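Long-range contacts in Cfl (Pectobacterium brasiliense, PDB 7A9J), which probably activates carboxylic acids such as coronafacic acid with ATP for ligation to an acceptor: residues K197-S202 with Q336-G341; I207-L212 with S382-I387. The protein carries 1 engineered substitution. All blocks are in the same frame, centred on the assembly; numbering follows the deposited sequence.

Contact 1: K197-S202 with Q336-G341; sequences KGIVYS and QTELGG. With R4Z (6-ethyl-1-oxidanylidene-indene-4-carboxylic acid), chain B.
Tyr201 lays the end of its ring against the turn Thr337-Gly340. The turn belongs to the YGQTE sequence of the AMP-binding enzymes, one of the family's signature motifs. It follows strand 331-335 and faces strand 198-202, the strand that comes after the family's glycine-rich loop. Tyr201 OH donates to Gly340 O at a short 2.5 Å. The acceptor lies at the ring edge, near the ring plane. The hydroxyl stands 32° out of the carbonyl plane. Ile199 packs beside the tyrosine. Its CB meets Thr337 CG2 at 3.8 Å. That methyl lies anti to the threonine backbone N, which turns it to the strand. Ile199 CD1 rests on Glu338 CG at 4.0 Å.

The Glu338 side chain starts away from the strand and bends at chi2 (89°), which brings the carboxylate back to Lys197. Lys197 NZ forms a salt bridge with Glu338 OE2 at 3.2 Å, and the oxygen offers its anti lone pair. The other oxygen, OE1, accepts from Gln336 NE2 at 3.0 Å, from above the carboxylate plane. Both carboxylate oxygens are thus held, which should limit rotation of the group. The turn also lines the ligand pocket. The ethyl group of the bound indene acid comes close to the peptide after Gln336, with ligand C13 3.3 Å from Gln336 C.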
ATOM      1  N   LYS A 197      -6.646   0.684 -15.853  1.00 49.70           N
ATOM      2  CA  LYS A 197      -7.980   1.113 -15.475  1.00 43.45           C
ATOM      3  C   LYS A 197      -7.846   2.377 -14.648  1.00 36.40           C
ATOM      4  O   LYS A 197      -7.223   2.358 -13.572  1.00 38.96           O
ATOM      5  CB  LYS A 197      -8.726   0.037 -14.680  1.00 50.45           C
ATOM      6  CG  LYS A 197      -8.991  -1.294 -15.386  1.00 56.37           C
ATOM      7  CD  LYS A 197      -9.951  -2.082 -14.493  1.00 74.77           C
ATOM      8  CE  LYS A 197      -9.547  -1.922 -13.002  1.00 72.68           C
ATOM      9  NZ  LYS A 197     -10.644  -2.087 -11.984  1.00 72.03           N
ATOM     10  N   GLY A 198      -8.402   3.478 -15.160  1.00 34.37           N
ATOM     11  CA  GLY A 198      -8.346   4.728 -14.438  1.00 37.13           C
ATOM     12  C   GLY A 198      -9.501   4.820 -13.466  1.00 36.42           C
ATOM     13  O   GLY A 198     -10.621   5.076 -13.878  1.00 38.33           O
ATOM     14  N   ILE A 199      -9.234   4.627 -12.181  1.00 33.62           N
ATOM     15  CA  ILE A 199     -10.295   4.651 -11.181  1.00 36.87           C
ATOM     16  C   ILE A 199     -10.553   6.103 -10.812  1.00 31.93           C
ATOM     17  O   ILE A 199      -9.645   6.832 -10.419  1.00 31.01           O
ATOM     18  CB  ILE A 199      -9.915   3.837  -9.941  1.00 33.07           C
ATOM     19  CG1 ILE A 199      -9.546   2.397 -10.345  1.00 34.27           C
ATOM     20  CG2 ILE A 199     -11.033   3.882  -8.929  1.00 37.37           C
ATOM     21  CD1 ILE A 199     -10.647   1.682 -11.092  1.00 41.59           C
ATOM     22  N   VAL A 200     -11.793   6.530 -10.967  1.00 32.47           N
ATOM     23  CA  VAL A 200     -12.135   7.940 -10.829  1.00 33.08           C
ATOM     24  C   VAL A 200     -12.668   8.161  -9.426  1.00 31.24           C
ATOM     25  O   VAL A 200     -13.635   7.517  -9.016  1.00 33.96           O
ATOM     26  CB  VAL A 200     -13.159   8.371 -11.889  1.00 32.35           C
ATOM     27  CG1 VAL A 200     -13.487   9.882 -11.722  1.00 36.82           C
ATOM     28  CG2 VAL A 200     -12.565   8.086 -13.281  1.00 33.08           C
ATOM     29  N   TYR A 201     -12.052   9.096  -8.727  1.00 32.66           N
ATOM     30  CA  TYR A 201     -12.472   9.574  -7.400  1.00 28.79           C
ATOM     31  C   TYR A 201     -13.116  10.940  -7.545  1.00 29.05           C
ATOM     32  O   TYR A 201     -12.551  11.810  -8.218  1.00 32.80           O
ATOM     33  CB  TYR A 201     -11.279   9.788  -6.497  1.00 29.78           C
ATOM     34  CG  TYR A 201     -10.715   8.533  -5.886  1.00 29.83           C
ATOM     35  CD1 TYR A 201     -10.373   7.441  -6.665  1.00 34.16           C
ATOM     36  CD2 TYR A 201     -10.431   8.513  -4.523  1.00 31.83           C
ATOM     37  CE1 TYR A 201      -9.851   6.293  -6.090  1.00 36.07           C
ATOM     38  CE2 TYR A 201      -9.861   7.387  -3.930  1.00 31.95           C
ATOM     39  CZ  TYR A 201      -9.540   6.306  -4.723  1.00 31.09           C
ATOM     40  OH  TYR A 201      -8.947   5.170  -4.166  1.00 34.55           O
ATOM     41  N   SER A 202     -14.275  11.133  -6.906  1.00 29.72           N
ATOM     42  CA  SER A 202     -14.769  12.487  -6.692  1.00 30.96           C
ATOM     43  C   SER A 202     -14.141  13.097  -5.438  1.00 28.96           C
ATOM     44  O   SER A 202     -13.390  12.445  -4.699  1.00 28.94           O
ATOM     45  CB  SER A 202     -16.292  12.489  -6.576  1.00 35.41           C
ATOM     46  OG  SER A 202     -16.652  11.833  -5.368  1.00 32.73           O
ATOM     47  N   GLN A 336      -7.757  -1.364  -1.410  1.00 30.10           N
ATOM     48  CA  GLN A 336      -7.332  -1.232  -2.799  1.00 31.52           C
ATOM     49  C   GLN A 336      -8.036  -0.023  -3.407  1.00 30.64           C
ATOM     50  O   GLN A 336      -9.062   0.456  -2.908  1.00 33.78           O
ATOM     51  CB  GLN A 336      -7.640  -2.493  -3.614  1.00 35.30           C
ATOM     52  CG  GLN A 336      -9.105  -2.817  -3.685  1.00 39.56           C
ATOM     53  CD  GLN A 336      -9.343  -4.201  -4.333  1.00 43.88           C
ATOM     54  OE1 GLN A 336      -9.437  -5.210  -3.637  1.00 50.29           O
ATOM     55  NE2 GLN A 336      -9.386  -4.248  -5.660  1.00 45.89           N
ATOM     56  N   THR A 337      -7.488   0.424  -4.536  1.00 34.21           N
ATOM     57  CA  THR A 337      -7.985   1.647  -5.171  1.00 32.89           C
ATOM     58  C   THR A 337      -9.469   1.571  -5.520  1.00 36.47           C
ATOM     59  O   THR A 337     -10.197   2.538  -5.326  1.00 36.02           O
ATOM     60  CB  THR A 337      -7.128   1.898  -6.414  1.00 45.12           C
ATOM     61  OG1 THR A 337      -5.769   2.013  -5.945  1.00 47.88           O
ATOM     62  CG2 THR A 337      -7.514   3.234  -7.081  1.00 42.63           C
ATOM     63  N   GLU A 338      -9.948   0.419  -6.030  1.00 34.79           N
ATOM     64  CA  GLU A 338     -11.372   0.316  -6.393  1.00 35.20           C
ATOM     65  C   GLU A 338     -12.297   0.490  -5.194  1.00 38.59           C
ATOM     66  O   GLU A 338     -13.457   0.862  -5.341  1.00 39.15           O
ATOM     67  CB  GLU A 338     -11.629  -1.039  -7.037  1.00 40.94           C
ATOM     68  CG  GLU A 338     -10.882  -1.226  -8.332  1.00 51.49           C
ATOM     69  CD  GLU A 338      -9.449  -1.822  -8.226  1.00 65.65           C
ATOM     70  OE1 GLU A 338      -8.755  -1.776  -7.154  1.00 46.08           O
ATOM     71  OE2 GLU A 338      -9.018  -2.339  -9.293  1.00 68.27           O
ATOM     72  N   LEU A 339     -11.812   0.224  -4.003  1.00 31.03           N
ATOM     73  CA  LEU A 339     -12.596   0.390  -2.789  1.00 30.07           C
ATOM     74  C   LEU A 339     -12.376   1.758  -2.177  1.00 33.18           C
ATOM     75  O   LEU A 339     -12.741   1.989  -1.020  1.00 34.21           O
ATOM     76  CB  LEU A 339     -12.210  -0.689  -1.785  1.00 35.73           C
ATOM     77  CG  LEU A 339     -12.667  -2.025  -2.334  1.00 41.73           C
ATOM     78  CD1 LEU A 339     -12.189  -3.115  -1.388  1.00 40.79           C
ATOM     79  CD2 LEU A 339     -14.234  -2.007  -2.468  1.00 35.27           C
ATOM     80  N   GLY A 340     -11.721   2.647  -2.919  1.00 31.38           N
ATOM     81  CA  GLY A 340     -11.542   4.018  -2.413  1.00 33.85           C
ATOM     82  C   GLY A 340     -10.361   4.169  -1.476  1.00 39.32           C
ATOM     83  O   GLY A 340      -9.444   4.967  -1.724  1.00 34.27           O
ATOM     84  N   GLY A 341     -10.331   3.362  -0.440  1.00 32.98           N
ATOM     85  CA  GLY A 341      -9.274   3.395   0.526  1.00 31.08           C
ATOM     86  C   GLY A 341      -9.089   2.077   1.270  1.00 32.49           C
ATOM     87  O   GLY A 341      -9.562   1.047   0.857  1.00 31.39           O
TER
HETATM   88  C13 R4Z B 601      -6.309   2.256  -1.798  1.00 34.62           C
HETATM   89  C15 R4Z B 601      -5.405   0.972   0.195  1.00 31.29           C
HETATM   90  C02 R4Z B 601      -4.289  -0.320   2.155  1.00 31.18           C
HETATM   91  C03 R4Z B 601      -3.145  -1.070   2.426  1.00 30.13           C
HETATM   92  C04 R4Z B 601      -2.425  -1.193   1.082  1.00 32.58           C
HETATM   93  C05 R4Z B 601      -4.450   0.188   0.822  1.00 26.85           C
HETATM   94  C06 R4Z B 601      -3.328  -0.280   0.093  1.00 30.71           C
HETATM   95  C07 R4Z B 601      -3.208   0.089  -1.242  1.00 33.43           C
HETATM   96  C08 R4Z B 601      -1.999  -0.405  -2.053  1.00 42.23           C
HETATM   97  C11 R4Z B 601      -4.156   0.912  -1.848  1.00 34.91           C
HETATM   98  C12 R4Z B 601      -5.273   1.371  -1.137  1.00 31.85           C
HETATM   99  C14 R4Z B 601      -5.799   3.722  -1.894  1.00 31.87           C
HETATM  100  O01 R4Z B 601      -5.110  -0.113   3.010  1.00 30.09           O
HETATM  101  O09 R4Z B 601      -1.765   0.169  -3.151  1.00 53.64           O
HETATM  102  O10 R4Z B 601      -1.257  -1.364  -1.666  1.00 41.12           O

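Contact 2: I207-L212 with S382-I387; sequences IDAVNL and SPAKTI
Ala384 presses its methyl into helix 203-214, between Asp208, Ala209 and Leu212. The partner loop, after strand 376-381, starts with an ST turn: Ser382 OG accepts from Ala384 N at 3.0 Å. The contact is a helix flank packed on a loop within the AMP-binding fold.

The tight part lies around this alanine. Ala384 CB is 3.6 Å from Ala209 N and 3.7 Å from Asp208 CB, so it sits against the helix backbone itself. Leu212, one turn on from Asp208, flanks the methyl with CD1, 3.9 Å from Ala384 CB. Its other methyl, CD2, reaches the CG corner of the Pro383 ring at 3.9 Å. Leu361 and Val364 also pack on Leu212, and Val364 reaches Pro383 as well. Ser382 OG sits near Leu212 CD1. The hydroxyl is held twice, accepting within the ST turn and donating to Leu339 O. With OG swung opposite the backbone N of Ser382 (chi1 167°), it lies on the side of the following residues and can meet Ala384 N. Ala209 lies close to the ligand pocket, its side chain about 6 Å from the bound indene acid at nearest atoms.

The other side is looser and more polar. Asp208 and Lys385 are both partly exposed, and a water stands between them. It donates to Asp208 OD2 and accepts from Lys385 N. The same OD2 pairs with Lys204 in a salt bridge. It also lies near Pro383 O, but both atoms are acceptors and do not bond. Lys204 and the water probably offset the repulsion there. Lys385 turns its side chain away from the helix, back along its own loop, where NZ donates to Ser382 O at 2.9 Å.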
ATOM      1  N   ILE A 207     -12.771  12.438   0.371  1.00 28.84           N
ATOM      2  CA  ILE A 207     -13.192  12.701   1.756  1.00 28.68           C
ATOM      3  C   ILE A 207     -13.401  11.354   2.478  1.00 29.87           C
ATOM      4  O   ILE A 207     -12.873  11.119   3.571  1.00 27.23           O
ATOM      5  CB  ILE A 207     -14.488  13.525   1.762  1.00 29.53           C
ATOM      6  CG1 ILE A 207     -14.262  14.986   1.241  1.00 30.39           C
ATOM      7  CG2 ILE A 207     -15.165  13.550   3.159  1.00 32.64           C
ATOM      8  CD1 ILE A 207     -15.587  15.647   1.030  1.00 31.22           C
ATOM      9  N   ASP A 208     -14.199  10.472   1.872  1.00 28.47           N
ATOM     10  CA  ASP A 208     -14.551   9.218   2.542  1.00 30.46           C
ATOM     11  C   ASP A 208     -13.339   8.287   2.641  1.00 29.00           C
ATOM     12  O   ASP A 208     -13.156   7.605   3.657  1.00 26.41           O
ATOM     13  CB  ASP A 208     -15.726   8.539   1.814  1.00 31.00           C
ATOM     14  CG  ASP A 208     -17.028   9.395   1.902  1.00 34.87           C
ATOM     15  OD1 ASP A 208     -17.159  10.158   2.894  1.00 39.95           O
ATOM     16  OD2 ASP A 208     -17.914   9.282   1.021  1.00 39.79           O
ATOM     17  N   ALA A 209     -12.458   8.303   1.627  1.00 26.99           N
ATOM     18  CA  ALA A 209     -11.253   7.487   1.694  1.00 27.18           C
ATOM     19  C   ALA A 209     -10.282   8.000   2.757  1.00 25.08           C
ATOM     20  O   ALA A 209      -9.593   7.208   3.428  1.00 27.05           O
ATOM     21  CB  ALA A 209     -10.574   7.457   0.330  1.00 28.07           C
ATOM     22  N   VAL A 210     -10.148   9.330   2.872  1.00 25.38           N
ATOM     23  CA  VAL A 210      -9.301   9.869   3.926  1.00 25.49           C
ATOM     24  C   VAL A 210      -9.884   9.533   5.292  1.00 23.83           C
ATOM     25  O   VAL A 210      -9.142   9.213   6.244  1.00 25.29           O
ATOM     26  CB  VAL A 210      -9.149  11.405   3.743  1.00 24.14           C
ATOM     27  CG1 VAL A 210      -8.502  11.992   4.978  1.00 27.47           C
ATOM     28  CG2 VAL A 210      -8.220  11.647   2.491  1.00 27.37           C
ATOM     29  N   ASN A 211     -11.217   9.608   5.412  1.00 24.56           N
ATOM     30  CA  ASN A 211     -11.880   9.265   6.676  1.00 27.87           C
ATOM     31  C   ASN A 211     -11.640   7.789   7.057  1.00 26.94           C
ATOM     32  O   ASN A 211     -11.398   7.498   8.245  1.00 26.80           O
ATOM     33  CB  ASN A 211     -13.383   9.527   6.598  1.00 29.27           C
ATOM     34  CG  ASN A 211     -13.730  11.021   6.683  1.00 31.15           C
ATOM     35  OD1 ASN A 211     -12.899  11.842   7.048  1.00 34.16           O
ATOM     36  ND2 ASN A 211     -14.966  11.360   6.338  1.00 39.46           N
ATOM     37  N   LEU A 212     -11.632   6.886   6.075  1.00 28.19           N
ATOM     38  CA  LEU A 212     -11.227   5.499   6.356  1.00 27.38           C
ATOM     39  C   LEU A 212      -9.777   5.475   6.824  1.00 27.93           C
ATOM     40  O   LEU A 212      -9.433   4.811   7.813  1.00 27.00           O
ATOM     41  CB  LEU A 212     -11.355   4.609   5.120  1.00 25.88           C
ATOM     42  CG  LEU A 212     -12.811   4.318   4.729  1.00 29.08           C
ATOM     43  CD1 LEU A 212     -12.870   3.825   3.289  1.00 32.39           C
ATOM     44  CD2 LEU A 212     -13.406   3.227   5.716  1.00 29.85           C
ATOM     45  N   SER A 382     -17.556  -0.523   0.091  1.00 34.11           N
ATOM     46  CA  SER A 382     -16.852   0.514   0.858  1.00 34.04           C
ATOM     47  C   SER A 382     -17.678   1.804   0.946  1.00 36.68           C
ATOM     48  O   SER A 382     -18.453   2.105   0.023  1.00 34.50           O
ATOM     49  CB  SER A 382     -15.493   0.814   0.207  1.00 30.36           C
ATOM     50  OG  SER A 382     -14.946   2.013   0.765  1.00 33.39           O
ATOM     51  N   PRO A 383     -17.584   2.554   2.058  1.00 33.39           N
ATOM     52  CA  PRO A 383     -18.249   3.868   2.106  1.00 36.53           C
ATOM     53  C   PRO A 383     -17.576   4.894   1.233  1.00 36.72           C
ATOM     54  O   PRO A 383     -18.179   5.947   0.958  1.00 35.94           O
ATOM     55  CB  PRO A 383     -18.174   4.259   3.590  1.00 36.05           C
ATOM     56  CG  PRO A 383     -16.870   3.649   4.049  1.00 34.25           C
ATOM     57  CD  PRO A 383     -16.861   2.280   3.313  1.00 30.89           C
ATOM     58  N   ALA A 384     -16.349   4.633   0.779  1.00 31.42           N
ATOM     59  CA  ALA A 384     -15.707   5.501  -0.206  1.00 30.18           C
ATOM     60  C   ALA A 384     -16.023   4.935  -1.584  1.00 37.48           C
ATOM     61  O   ALA A 384     -15.377   3.997  -2.061  1.00 34.32           O
ATOM     62  CB  ALA A 384     -14.216   5.627   0.059  1.00 29.90           C
ATOM     63  N   LYS A 385     -17.043   5.497  -2.202  1.00 31.33           N
ATOM     64  CA  LYS A 385     -17.533   5.049  -3.498  1.00 35.78           C
ATOM     65  C   LYS A 385     -16.786   5.752  -4.614  1.00 38.56           C
ATOM     66  O   LYS A 385     -16.948   6.972  -4.817  1.00 35.49           O
ATOM     67  CB  LYS A 385     -19.020   5.335  -3.630  1.00 38.67           C
ATOM     68  CG  LYS A 385     -19.806   4.918  -2.455  1.00 52.68           C
ATOM     69  CD  LYS A 385     -20.162   3.489  -2.591  1.00 47.92           C
ATOM     70  CE  LYS A 385     -21.220   3.147  -1.564  1.00 49.82           C
ATOM     71  NZ  LYS A 385     -20.972   1.723  -1.290  1.00 48.90           N
ATOM     72  N   THR A 386     -16.018   4.984  -5.379  1.00 36.14           N
ATOM     73  CA  THR A 386     -15.437   5.518  -6.601  1.00 33.47           C
ATOM     74  C   THR A 386     -16.540   5.739  -7.637  1.00 37.84           C
ATOM     75  O   THR A 386     -17.603   5.116  -7.601  1.00 42.33           O
ATOM     76  CB  THR A 386     -14.349   4.587  -7.122  1.00 35.74           C
ATOM     77  OG1 THR A 386     -14.924   3.289  -7.349  1.00 40.81           O
ATOM     78  CG2 THR A 386     -13.246   4.458  -6.060  1.00 35.43           C
ATOM     79  N   ILE A 387     -16.289   6.648  -8.565  1.00 34.06           N
ATOM     80  CA  ILE A 387     -17.317   7.086  -9.482  1.00 35.45           C
ATOM     81  C   ILE A 387     -17.442   6.125 -10.648  1.00 45.76           C
ATOM     82  O   ILE A 387     -18.523   5.975 -11.219  1.00 47.69           O
ATOM     83  CB  ILE A 387     -16.994   8.502 -10.005  1.00 39.86           C
ATOM     84  CG1 ILE A 387     -16.787   9.470  -8.835  1.00 51.61           C
ATOM     85  CG2 ILE A 387     -18.024   8.954 -10.958  1.00 53.33           C
ATOM     86  CD1 ILE A 387     -17.795   9.305  -7.693  1.00 49.67           C
TER
HETATM   87  O   HOH W   1     -17.904   8.164  -1.404  1.00 36.93           O

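From the N terminus the chain first runs through strand 198-202 and straight into helix 203-214, so the first halves of both contacts are neighbours. Contact 1 then closes a loop of 133 residues at 336-341, and contact 2 closes one of 169 residues at 382-387. The segments alternate, so the two loops cross. Their centres are about 9 Å apart. Each contact's second half also touches the other's first: Val200 O probably bonds Ile387 N at 2.8 Å, and Gly340 O packs on Ala209 CB. Together the contacts tie the 198-202 strand and the following helix to the 336-341 turn, at the ligand pocket, and to the loop before strand 388-390.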